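Local coordinates for ABC-type amino acid transport system, periplasmic component (PDB 4YMX), which binds arginine between its two lobes as the substrate-binding protein of an amino acid ABC transporter, at residues Glu159-Lys162 and Lys163-Asn166; Ile190-Glu193 and Asp194-Lys198. All blocks are in the same frame, centred on the assembly; numbering follows the deposited sequence. Where two conformers were deposited one is given.

Both contacts belong to the lobe built on the mixed sheet in which strand 148-152 lies between 168-172 and 189-193. Contact 1 ends helix 156-161 and turns the chain toward strand 168-172; contact 2, later in the chain, carries strand 189-193 into helix 194-201. Their centres are about 17 Å apart, yet they meet where Ala161 CB packs 4.2 Å from Val191 CG2. The neighbouring residue on that strand, Val192, turns to the other side and packs on helix 194-201. Only contact 2 holds the bound arginine directly, through Glu193; in contact 1 the side chain of Glu159 stays about 7 Å from the ligand.

Contact 1 (Glu159-Lys162 and Lys163-Asn166); sequences EAAK and KIPN
The carbonyl oxygen of Ala161 receives the backbone N-H of Ile164 (O to N 3.0 Å, N-H...O angle 161°), and the same Ile164 lays its side chain over that oxygen. With CG1 anti to the carbonyl carbon (chi1 -65°), the branch runs back toward the helix, so that CD1 comes 3.8 Å from Ala161 CA. One residue earlier, Lys163 N gives a longer bond to Ala160 O, 3.2 Å. Both bonds span three residues instead of the four of an alpha helix, and the one to Ala161 O closes a type I turn from Ala161 to Ile164. In this way helix 156-161 finishes within a beta-alpha-beta crossover that leads from strand 148-152 to strand 168-172. Ala161 suits the inner face: its methyl is small enough to let the helix settle on Ile149, Val151 and Leu169, while the larger Ile164 reaches Leu144. Pro165, which has no N-H to continue the turn, follows in an extended conformation and makes a backbone hydrogen bond with Val146 through its carbonyl oxygen. Outside, Lys163 bends at chi3 (-76°) and folds back along the last turn, its CE lying 3.8 Å from Glu159 O. The ammonium then meets the carboxylate through water: Lys163 NZ donates to a water 3.0 Å away, which itself donates to Glu159 OE2 at 2.7 Å. The opposite charges thus remain 5.2 Å apart, OE2 to NZ, a separation that a long flexible lysine can accommodate at the solvent-exposed surface. A second water donates to both Lys162 O and Ile164 O, 2.7 Å from each.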
loop_
_atom_site.group_PDB
_atom_site.type_symbol
_atom_site.label_atom_id
_atom_site.label_comp_id
_atom_site.label_asym_id
_atom_site.label_seq_id
_atom_site.Cartn_x
_atom_site.Cartn_y
_atom_site.Cartn_z
ATOM N N GLU A 159 -2.248 12.470 -2.852
ATOM C CA GLU A 159 -2.453 13.171 -4.122
ATOM C C GLU A 159 -3.940 13.388 -4.415
ATOM O O GLU A 159 -4.353 14.468 -4.861
ATOM C CB GLU A 159 -1.817 12.364 -5.252
ATOM C CG GLU A 159 -1.942 12.992 -6.617
ATOM C CD GLU A 159 -1.338 12.127 -7.707
ATOM O OE1 GLU A 159 -0.406 11.345 -7.409
ATOM O OE2 GLU A 159 -1.807 12.224 -8.861
ATOM N N ALA A 160 -4.744 12.362 -4.158
ATOM C CA ALA A 160 -6.179 12.445 -4.404
ATOM C C ALA A 160 -6.827 13.475 -3.478
ATOM O O ALA A 160 -7.632 14.311 -3.919
ATOM C CB ALA A 160 -6.824 11.070 -4.234
ATOM N N ALA A 161 -6.470 13.429 -2.199
ATOM C CA ALA A 161 -7.074 14.334 -1.222
ATOM C C ALA A 161 -6.708 15.791 -1.471
ATOM O O ALA A 161 -7.512 16.689 -1.188
ATOM C CB ALA A 161 -6.698 13.924 0.194
ATOM N N LYS A 162 -5.513 16.031 -2.012
ATOM C CA LYS A 162 -5.047 17.401 -2.251
ATOM C C LYS A 162 -5.908 18.148 -3.260
ATOM O O LYS A 162 -5.879 19.379 -3.314
ATOM C CB LYS A 162 -3.592 17.411 -2.718
ATOM C CG LYS A 162 -2.581 17.264 -1.608
ATOM C CD LYS A 162 -1.166 17.255 -2.186
ATOM C CE LYS A 162 -0.109 17.257 -1.097
ATOM N NZ LYS A 162 1.261 17.208 -1.686
ATOM N N LYS A 163 -6.671 17.407 -4.054
ATOM C CA LYS A 163 -7.518 18.008 -5.081
ATOM C C LYS A 163 -8.876 18.465 -4.550
ATOM O O LYS A 163 -9.621 19.156 -5.248
ATOM C CB LYS A 163 -7.684 17.045 -6.255
ATOM C CG LYS A 163 -6.384 16.822 -7.005
ATOM C CD LYS A 163 -6.568 15.914 -8.211
ATOM C CE LYS A 163 -6.711 14.465 -7.789
ATOM N NZ LYS A 163 -6.883 13.559 -8.957
ATOM N N ILE A 164 -9.191 18.082 -3.315
ATOM C CA ILE A 164 -10.458 18.463 -2.701
ATOM C C ILE A 164 -10.431 19.952 -2.371
ATOM O O ILE A 164 -9.499 20.427 -1.727
ATOM C CB ILE A 164 -10.716 17.655 -1.423
ATOM C CG1 ILE A 164 -10.881 16.170 -1.757
ATOM C CG2 ILE A 164 -11.937 18.184 -0.680
ATOM C CD1 ILE A 164 -10.694 15.243 -0.557
ATOM N N PRO A 165 -11.442 20.704 -2.835
ATOM C CA PRO A 165 -11.454 22.154 -2.582
ATOM C C PRO A 165 -11.384 22.504 -1.091
ATOM O O PRO A 165 -12.135 21.947 -0.281
ATOM C CB PRO A 165 -12.795 22.603 -3.176
ATOM C CG PRO A 165 -13.078 21.588 -4.249
ATOM C CD PRO A 165 -12.558 20.279 -3.700
ATOM N N ASN A 166 -10.460 23.401 -0.742
ATOM C CA ASN A 166 -10.292 23.876 0.632
ATOM C C ASN A 166 -10.041 22.769 1.655
ATOM O O ASN A 166 -10.351 22.913 2.840
ATOM C CB ASN A 166 -11.477 24.755 1.048
ATOM C CG ASN A 166 -11.615 25.976 0.167
ATOM O OD1 ASN A 166 -12.620 26.153 -0.528
ATOM N ND2 ASN A 166 -10.590 26.820 0.174
HETATM O O HOH W 1 -4.070 13.389 -9.861
HETATM O O HOH W 2 -7.439 21.610 -2.968
#

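Contact 2 (Ile190-Glu193 and Asp194-Lys198); sequences IVVE and DTVAK. With ARG (arginine), chain C.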
loop_
_atom_site.group_PDB
_atom_site.type_symbol
_atom_site.label_atom_id
_atom_site.label_comp_id
_atom_site.label_asym_id
_atom_site.label_seq_id
_atom_site.Cartn_x
_atom_site.Cartn_y
_atom_site.Cartn_z
ATOM N N ILE A 190 -10.867 9.583 5.945
ATOM C CA ILE A 190 -9.578 9.064 5.507
ATOM C C ILE A 190 -9.670 8.749 4.014
ATOM O O ILE A 190 -10.703 8.280 3.548
ATOM C CB ILE A 190 -9.250 7.744 6.225
ATOM C CG1 ILE A 190 -9.250 7.917 7.743
ATOM C CG2 ILE A 190 -7.919 7.169 5.744
ATOM C CD1 ILE A 190 -9.212 6.579 8.489
ATOM N N VAL A 191 -8.598 8.982 3.262
ATOM C CA VAL A 191 -8.514 8.442 1.906
ATOM C C VAL A 191 -7.464 7.347 1.887
ATOM O O VAL A 191 -6.323 7.568 2.298
ATOM C CB VAL A 191 -8.153 9.522 0.858
ATOM C CG1 VAL A 191 -7.991 8.894 -0.522
ATOM C CG2 VAL A 191 -9.229 10.603 0.822
ATOM N N VAL A 192 -7.852 6.161 1.428
ATOM C CA VAL A 192 -6.992 4.981 1.498
ATOM C C VAL A 192 -7.541 3.939 0.540
ATOM O O VAL A 192 -8.683 4.051 0.107
ATOM C CB VAL A 192 -6.917 4.447 2.963
ATOM C CG1 VAL A 192 -8.237 3.812 3.383
ATOM C CG2 VAL A 192 -5.754 3.471 3.152
ATOM N N GLU A 193 -6.731 2.946 0.180
ATOM C CA GLU A 193 -7.181 1.918 -0.742
ATOM C C GLU A 193 -8.267 1.042 -0.140
ATOM O O GLU A 193 -8.266 0.755 1.065
ATOM C CB GLU A 193 -6.004 1.074 -1.236
ATOM C CG GLU A 193 -5.426 1.582 -2.531
ATOM C CD GLU A 193 -3.923 1.635 -2.510
ATOM O OE1 GLU A 193 -3.370 2.671 -2.100
ATOM O OE2 GLU A 193 -3.297 0.639 -2.916
ATOM N N ASP A 194 -9.176 0.615 -1.008
ATOM C CA ASP A 194 -10.353 -0.170 -0.647
ATOM C C ASP A 194 -10.019 -1.430 0.143
ATOM O O ASP A 194 -10.584 -1.685 1.202
ATOM C CB ASP A 194 -11.098 -0.557 -1.933
ATOM C CG ASP A 194 -12.401 -1.296 -1.668
ATOM O OD1 ASP A 194 -13.037 -1.052 -0.626
ATOM O OD2 ASP A 194 -12.792 -2.118 -2.529
ATOM N N THR A 195 -9.094 -2.234 -0.367
ATOM C CA THR A 195 -8.798 -3.504 0.292
ATOM C C THR A 195 -8.203 -3.298 1.677
ATOM O O THR A 195 -8.442 -4.084 2.593
ATOM C CB THR A 195 -7.870 -4.384 -0.543
ATOM O OG1 THR A 195 -6.665 -3.670 -0.828
ATOM C CG2 THR A 195 -8.559 -4.793 -1.836
ATOM N N VAL A 196 -7.418 -2.239 1.824
ATOM C CA VAL A 196 -6.850 -1.917 3.125
ATOM C C VAL A 196 -7.911 -1.386 4.099
ATOM O O VAL A 196 -7.930 -1.776 5.274
ATOM C CB VAL A 196 -5.670 -0.940 2.972
ATOM C CG1 VAL A 196 -5.127 -0.536 4.326
ATOM C CG2 VAL A 196 -4.560 -1.603 2.157
ATOM N N ALA A 197 -8.789 -0.512 3.614
ATOM C CA ALA A 197 -9.920 -0.068 4.427
ATOM C C ALA A 197 -10.741 -1.257 4.931
ATOM O O ALA A 197 -11.142 -1.294 6.097
ATOM C CB ALA A 197 -10.799 0.899 3.648
ATOM N N LYS A 198 -11.001 -2.229 4.059
ATOM C CA LYS A 198 -11.778 -3.393 4.478
ATOM C C LYS A 198 -11.080 -4.143 5.613
ATOM O O LYS A 198 -11.715 -4.583 6.572
ATOM C CB LYS A 198 -12.063 -4.324 3.296
ATOM C CG LYS A 198 -12.968 -3.730 2.229
ATOM C CD LYS A 198 -13.273 -4.786 1.176
ATOM C CE LYS A 198 -14.200 -4.265 0.101
ATOM N NZ LYS A 198 -14.417 -5.296 -0.964
HETATM N N ARG C . -0.901 2.719 -3.436
HETATM C CA ARG C . -0.596 3.991 -2.729
HETATM C C ARG C . 0.699 4.595 -3.243
HETATM O O ARG C . 1.417 3.970 -4.022
HETATM C CB ARG C . -0.497 3.751 -1.222
HETATM C CG ARG C . 0.494 2.670 -0.834
HETATM C CD ARG C . 0.756 2.662 0.664
HETATM N NE ARG C . 1.434 1.440 1.071
HETATM C CZ ARG C . 1.787 1.156 2.318
HETATM N NH1 ARG C . 1.538 2.003 3.303
HETATM N NH2 ARG C . 2.399 0.015 2.575
HETATM O OXT ARG C . 1.047 5.720 -2.889
HETATM O O HOH W 3 -4.430 -1.956 -2.836
#
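Val192 sets its CG1 methyl against the CB of Ala197, 3.9 Å away, while its other methyl, CG2, meets Val196 CG1 at 4.2 Å. This small apolar cluster fills the corner where strand 189-193 gives way to helix 194-201, at the pocket edge of one lobe of the periplasmic-binding-protein fold. Strand and helix segments turn through 108° with an axis separation of 5.5 Å, a close approach that suits alanine at the point facing the strand. Val131 of the adjacent strand 128-133 and Ile209 of strand 207-210 beyond it also touch Ala197. Glu193 stands at the N-cap position, and its carbonyl oxygen takes the N-H of Ala197 in a nearly straight bond, 2.9 Å from O to N, with an N-H...O angle of 170°. While its backbone starts the helix, its side chain leaves in another direction: a bend at chi2 (134°) carries the carboxylate into the pocket, away from the helix start and toward the positively charged alpha-amino group of the ligand. Glutamate fits here because it is long enough to reach the ligand and offers two oxygens; a water donates to OE2 at 2.8 Å, and Gln128 NE2 makes a weak bond to OE1. Asp194, the first helical residue, turns its carboxylate away from the ligand, where OD1 is bonded to Tyr211 OH and Lys198 NZ makes a long salt bridge to OD2. On the pocket side, the alpha-amino N of the bound arginine donates to Glu193 OE1 across 2.8 Å.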